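Local coordinates for protein albumin-1 (Psophocarpus tetragonolobus, PDB 1WBA) that serves as a 2S seed storage protein, a nutrient reservoir built on the fold of the leguminous Kunitz-type protease inhibitors, at residues D42-V47 with A107-N112; D3-Y6 with K12-N15. All coordinates share one frame; numbering follows the deposited sequence.

Contact 1 of 2, residues D42-V47 with A107-N112; sequences DPLSIV and AGRYPN
Arg109 and Tyr110 close on Leu44 with its two methyl branches divided between them, and no direct hydrogen bond joins 42-47 to 107-112. Along the second segment, Ala107 comes first: its carbonyl O accepts a bond from Arg109 NH1 at 3.0 Å, close to the guanidinium plane but bent at the hydrogen (141°). NH1 also forms a salt bridge with Asp90, so the head group is gripped at one end. Gly108 turns the chain with a positive phi, and the Arg109 side chain, bent at chi2 (-65°), folds its aliphatic part against Leu44, CG lying 3.5 Å from Leu44 CD2. Arg109 NE reaches 42-47 through water, donating to water 1 at 2.8 Å; that water donates to Asp42 OD2 at 2.9 Å. The contact lies at the surface of the beta-trefoil fold of Kunitz-type inhibitors, where the link between strands 103-106 and 113-114 meets the chain entering strand 45-48. Tyr110 follows, with CE2 of its ring 3.7 Å from Leu44 CD1. The phenol OH, equally close to that methyl, is hydrogen-bonded to Glu38, while Phe97 meets the Tyr110 ring edge-to-face.

Contact 2 of 2, residues D3-Y6 with K12-N15; sequences DPVY and KLVN
Tyr6 and Lys12 face each other with their CA atoms 4.4 Å apart, and the backbones of 3-6 and 12-15 are joined there by a single beta bridge. Its hydrogen bond runs from Leu13 N to Val5 O at 2.9 Å. The same oxygen also receives a CA-H...O contact from Lys12 CA at 3.5 Å. Lys12 then runs out past Pro4 and Tyr6. Its chain is extended beyond CG, which lets successive methylenes pass across the Pro4 ring at a slant, CD lying 3.9 Å from Pro4 CB. Against Tyr6 the fit is different: the lysine chain and the phenol run alongside one another in a common direction, with Lys12 CG 3.7 Å from Tyr6 CE1. With the Tyr6 ring cut back to an alanine, Lys12 CG loses its aromatic neighbour, and the lysine chain is likely to turn more freely. Leu13 takes another direction, its CD2 meeting Val5 CG1 at 3.8 Å and its CD1 lying 3.8 Å from Tyr6 C. Both Val5 and Leu13 also touch Phe169 of strand 166-171, and both have backbone hydrogen bonds to Ile72. This local pairing belongs to the N-terminal lead-in to strand 17-23, packed against strand 166-171 of the beta-trefoil of the Kunitz-type family.

Along the chain, both segments of contact 2 come before either segment of contact 1. Their centres are 28 Å apart, on opposite sides of the chain's centre, and their nearest atoms remain about 16 Å apart. The main antiparallel sheet connects their surroundings: 3-6 and 12-15 precede strand 17-23, which pairs with strand 166-171, whereas 42-47 includes the start of strand 45-48, which pairs with 30-33 and 154-159. Contact 1 also involves the small sheet of 92-97, 103-106 and 113-114, through the loop joining the last two of these strands. Contact 2 thus ties neighbouring parts of the N-terminal region together, while contact 1 brings together segments 60 residues apart within the same trefoil.

Contact 1 of 2, residues D42-V47 with A107-N112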
loop_
_atom_site.group_PDB
_atom_site.type_symbol
_atom_site.label_atom_id
_atom_site.label_comp_id
_atom_site.label_asym_id
_atom_site.label_seq_id
_atom_site.Cartn_x
_atom_site.Cartn_y
_atom_site.Cartn_z
ATOM N N ASP A 42 -4.904 8.833 17.638
ATOM C CA ASP A 42 -4.975 7.415 17.293
ATOM C C ASP A 42 -5.371 7.303 15.808
ATOM O O ASP A 42 -6.443 6.786 15.473
ATOM C CB ASP A 42 -6.024 6.741 18.188
ATOM C CG ASP A 42 -6.000 5.222 18.110
ATOM O OD1 ASP A 42 -4.960 4.624 17.747
ATOM O OD2 ASP A 42 -7.040 4.621 18.433
ATOM N N PRO A 43 -4.498 7.778 14.900
ATOM C CA PRO A 43 -4.747 7.749 13.450
ATOM C C PRO A 43 -4.859 6.325 12.901
ATOM O O PRO A 43 -4.059 5.440 13.251
ATOM C CB PRO A 43 -3.529 8.475 12.891
ATOM C CG PRO A 43 -2.420 8.055 13.836
ATOM C CD PRO A 43 -3.102 8.171 15.192
ATOM N N LEU A 44 -5.828 6.122 12.015
ATOM C CA LEU A 44 -6.064 4.794 11.450
ATOM C C LEU A 44 -6.096 4.768 9.938
ATOM O O LEU A 44 -6.194 3.692 9.351
ATOM C CB LEU A 44 -7.398 4.234 11.952
ATOM C CG LEU A 44 -7.623 4.197 13.454
ATOM C CD1 LEU A 44 -9.063 3.853 13.708
ATOM C CD2 LEU A 44 -6.694 3.186 14.108
ATOM N N SER A 45 -5.991 5.935 9.310
ATOM C CA SER A 45 -6.056 6.032 7.855
ATOM C C SER A 45 -4.702 6.078 7.140
ATOM O O SER A 45 -3.846 6.899 7.472
ATOM C CB SER A 45 -6.881 7.262 7.472
ATOM O OG SER A 45 -8.153 7.172 8.065
ATOM N N ILE A 46 -4.521 5.198 6.157
ATOM C CA ILE A 46 -3.294 5.175 5.369
ATOM C C ILE A 46 -3.535 6.124 4.200
ATOM O O ILE A 46 -4.474 5.935 3.418
ATOM C CB ILE A 46 -2.966 3.749 4.870
ATOM C CG1 ILE A 46 -2.783 2.824 6.078
ATOM C CG2 ILE A 46 -1.699 3.769 4.021
ATOM C CD1 ILE A 46 -2.583 1.365 5.743
ATOM N N VAL A 47 -2.691 7.145 4.079
ATOM C CA VAL A 47 -2.856 8.154 3.044
ATOM C C VAL A 47 -1.541 8.515 2.374
ATOM O O VAL A 47 -0.471 8.090 2.812
ATOM C CB VAL A 47 -3.409 9.484 3.673
ATOM C CG1 VAL A 47 -4.673 9.223 4.458
ATOM C CG2 VAL A 47 -2.363 10.136 4.602
ATOM N N ALA A 107 -4.853 -2.327 10.123
ATOM C CA ALA A 107 -5.593 -3.548 10.416
ATOM C C ALA A 107 -5.884 -3.746 11.892
ATOM O O ALA A 107 -5.139 -3.261 12.747
ATOM C CB ALA A 107 -4.824 -4.750 9.897
ATOM N N GLY A 108 -6.968 -4.468 12.165
ATOM C CA GLY A 108 -7.354 -4.811 13.521
ATOM C C GLY A 108 -8.099 -3.784 14.323
ATOM O O GLY A 108 -8.252 -3.955 15.523
ATOM N N ARG A 109 -8.573 -2.736 13.669
ATOM C CA ARG A 109 -9.295 -1.672 14.358
ATOM C C ARG A 109 -10.762 -1.655 13.927
ATOM O O ARG A 109 -11.653 -1.586 14.765
ATOM C CB ARG A 109 -8.643 -0.312 14.085
ATOM C CG ARG A 109 -7.114 -0.316 14.074
ATOM C CD ARG A 109 -6.521 -0.646 15.432
ATOM N NE ARG A 109 -5.322 0.150 15.707
ATOM C CZ ARG A 109 -4.093 -0.115 15.256
ATOM N NH1 ARG A 109 -3.856 -1.176 14.488
ATOM N NH2 ARG A 109 -3.091 0.698 15.579
ATOM N N TYR A 110 -11.015 -1.719 12.627
ATOM C CA TYR A 110 -12.378 -1.739 12.101
ATOM C C TYR A 110 -12.808 -3.166 11.889
ATOM O O TYR A 110 -12.012 -4.000 11.448
ATOM C CB TYR A 110 -12.458 -1.000 10.774
ATOM C CG TYR A 110 -12.317 0.482 10.950
ATOM C CD1 TYR A 110 -13.381 1.236 11.431
ATOM C CD2 TYR A 110 -11.127 1.132 10.639
ATOM C CE1 TYR A 110 -13.270 2.588 11.603
ATOM C CE2 TYR A 110 -10.997 2.498 10.807
ATOM C CZ TYR A 110 -12.076 3.215 11.286
ATOM O OH TYR A 110 -11.975 4.562 11.465
ATOM N N PRO A 111 -14.080 -3.472 12.172
ATOM C CA PRO A 111 -14.529 -4.850 11.982
ATOM C C PRO A 111 -14.774 -5.241 10.522
ATOM O O PRO A 111 -14.609 -6.408 10.160
ATOM C CB PRO A 111 -15.810 -4.900 12.820
ATOM C CG PRO A 111 -16.371 -3.499 12.664
ATOM C CD PRO A 111 -15.135 -2.642 12.794
ATOM N N ASN A 112 -15.131 -4.271 9.690
ATOM C CA ASN A 112 -15.443 -4.524 8.273
ATOM C C ASN A 112 -14.267 -4.596 7.282
ATOM O O ASN A 112 -14.271 -3.936 6.238
ATOM C CB ASN A 112 -16.547 -3.559 7.763
ATOM C CG ASN A 112 -16.386 -2.106 8.273
ATOM O OD1 ASN A 112 -15.709 -1.844 9.282
ATOM N ND2 ASN A 112 -17.038 -1.165 7.589
HETATM O O HOH W 1 -6.460 1.926 17.538
#

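Contact 2 of 2, residues D3-Y6 with K12-N15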
loop_
_atom_site.group_PDB
_atom_site.type_symbol
_atom_site.label_atom_id
_atom_site.label_comp_id
_atom_site.label_asym_id
_atom_site.label_seq_id
_atom_site.Cartn_x
_atom_site.Cartn_y
_atom_site.Cartn_z
ATOM N N ASP A 3 7.653 -11.102 -14.001
ATOM C CA ASP A 3 8.809 -10.239 -13.812
ATOM C C ASP A 3 9.025 -9.840 -12.365
ATOM O O ASP A 3 8.066 -9.673 -11.625
ATOM C CB ASP A 3 8.638 -8.948 -14.610
ATOM C CG ASP A 3 8.681 -9.169 -16.102
ATOM O OD1 ASP A 3 9.367 -10.108 -16.562
ATOM O OD2 ASP A 3 8.026 -8.386 -16.817
ATOM N N PRO A 4 10.294 -9.741 -11.933
ATOM C CA PRO A 4 10.540 -9.338 -10.552
ATOM C C PRO A 4 10.301 -7.823 -10.497
ATOM O O PRO A 4 10.387 -7.148 -11.518
ATOM C CB PRO A 4 12.022 -9.700 -10.345
ATOM C CG PRO A 4 12.606 -9.527 -11.701
ATOM C CD PRO A 4 11.555 -10.107 -12.617
ATOM N N VAL A 5 9.894 -7.321 -9.339
ATOM C CA VAL A 5 9.673 -5.894 -9.157
ATOM C C VAL A 5 11.049 -5.302 -8.824
ATOM O O VAL A 5 11.827 -5.922 -8.092
ATOM C CB VAL A 5 8.708 -5.650 -7.987
ATOM C CG1 VAL A 5 8.541 -4.149 -7.743
ATOM C CG2 VAL A 5 7.361 -6.338 -8.279
ATOM N N TYR A 6 11.363 -4.136 -9.378
ATOM C CA TYR A 6 12.657 -3.498 -9.138
ATOM C C TYR A 6 12.548 -2.268 -8.268
ATOM O O TYR A 6 11.550 -1.554 -8.348
ATOM C CB TYR A 6 13.298 -3.068 -10.466
ATOM C CG TYR A 6 13.897 -4.213 -11.231
ATOM C CD1 TYR A 6 15.196 -4.650 -10.968
ATOM C CD2 TYR A 6 13.143 -4.912 -12.166
ATOM C CE1 TYR A 6 15.725 -5.766 -11.614
ATOM C CE2 TYR A 6 13.662 -6.021 -12.816
ATOM C CZ TYR A 6 14.955 -6.443 -12.531
ATOM O OH TYR A 6 15.451 -7.544 -13.182
ATOM N N LYS A 12 16.448 -6.023 -7.793
ATOM C CA LYS A 12 15.195 -6.719 -7.501
ATOM C C LYS A 12 14.804 -6.516 -6.042
ATOM O O LYS A 12 15.665 -6.460 -5.157
ATOM C CB LYS A 12 15.318 -8.212 -7.760
ATOM C CG LYS A 12 15.636 -8.571 -9.185
ATOM C CD LYS A 12 15.757 -10.065 -9.242
ATOM C CE LYS A 12 16.237 -10.564 -10.569
ATOM N NZ LYS A 12 16.400 -12.045 -10.492
ATOM N N LEU A 13 13.503 -6.390 -5.802
ATOM C CA LEU A 13 13.005 -6.215 -4.451
ATOM C C LEU A 13 13.274 -7.514 -3.712
ATOM O O LEU A 13 13.178 -8.591 -4.290
ATOM C CB LEU A 13 11.502 -5.944 -4.467
ATOM C CG LEU A 13 11.019 -4.580 -3.983
ATOM C CD1 LEU A 13 11.657 -3.488 -4.801
ATOM C CD2 LEU A 13 9.505 -4.505 -4.055
ATOM N N VAL A 14 13.624 -7.410 -2.443
ATOM C CA VAL A 14 13.908 -8.583 -1.651
ATOM C C VAL A 14 12.695 -8.893 -0.794
ATOM O O VAL A 14 12.160 -8.011 -0.136
ATOM C CB VAL A 14 15.152 -8.361 -0.749
ATOM C CG1 VAL A 14 15.298 -9.510 0.239
ATOM C CG2 VAL A 14 16.401 -8.233 -1.607
ATOM N N ASN A 15 12.278 -10.154 -0.814
ATOM C CA ASN A 15 11.135 -10.601 -0.038
ATOM C C ASN A 15 11.400 -10.318 1.454
ATOM O O ASN A 15 12.458 -10.683 1.979
ATOM C CB ASN A 15 10.886 -12.092 -0.293
ATOM C CG ASN A 15 9.583 -12.594 0.319
ATOM O OD1 ASN A 15 8.746 -11.817 0.815
ATOM N ND2 ASN A 15 9.394 -13.903 0.270
#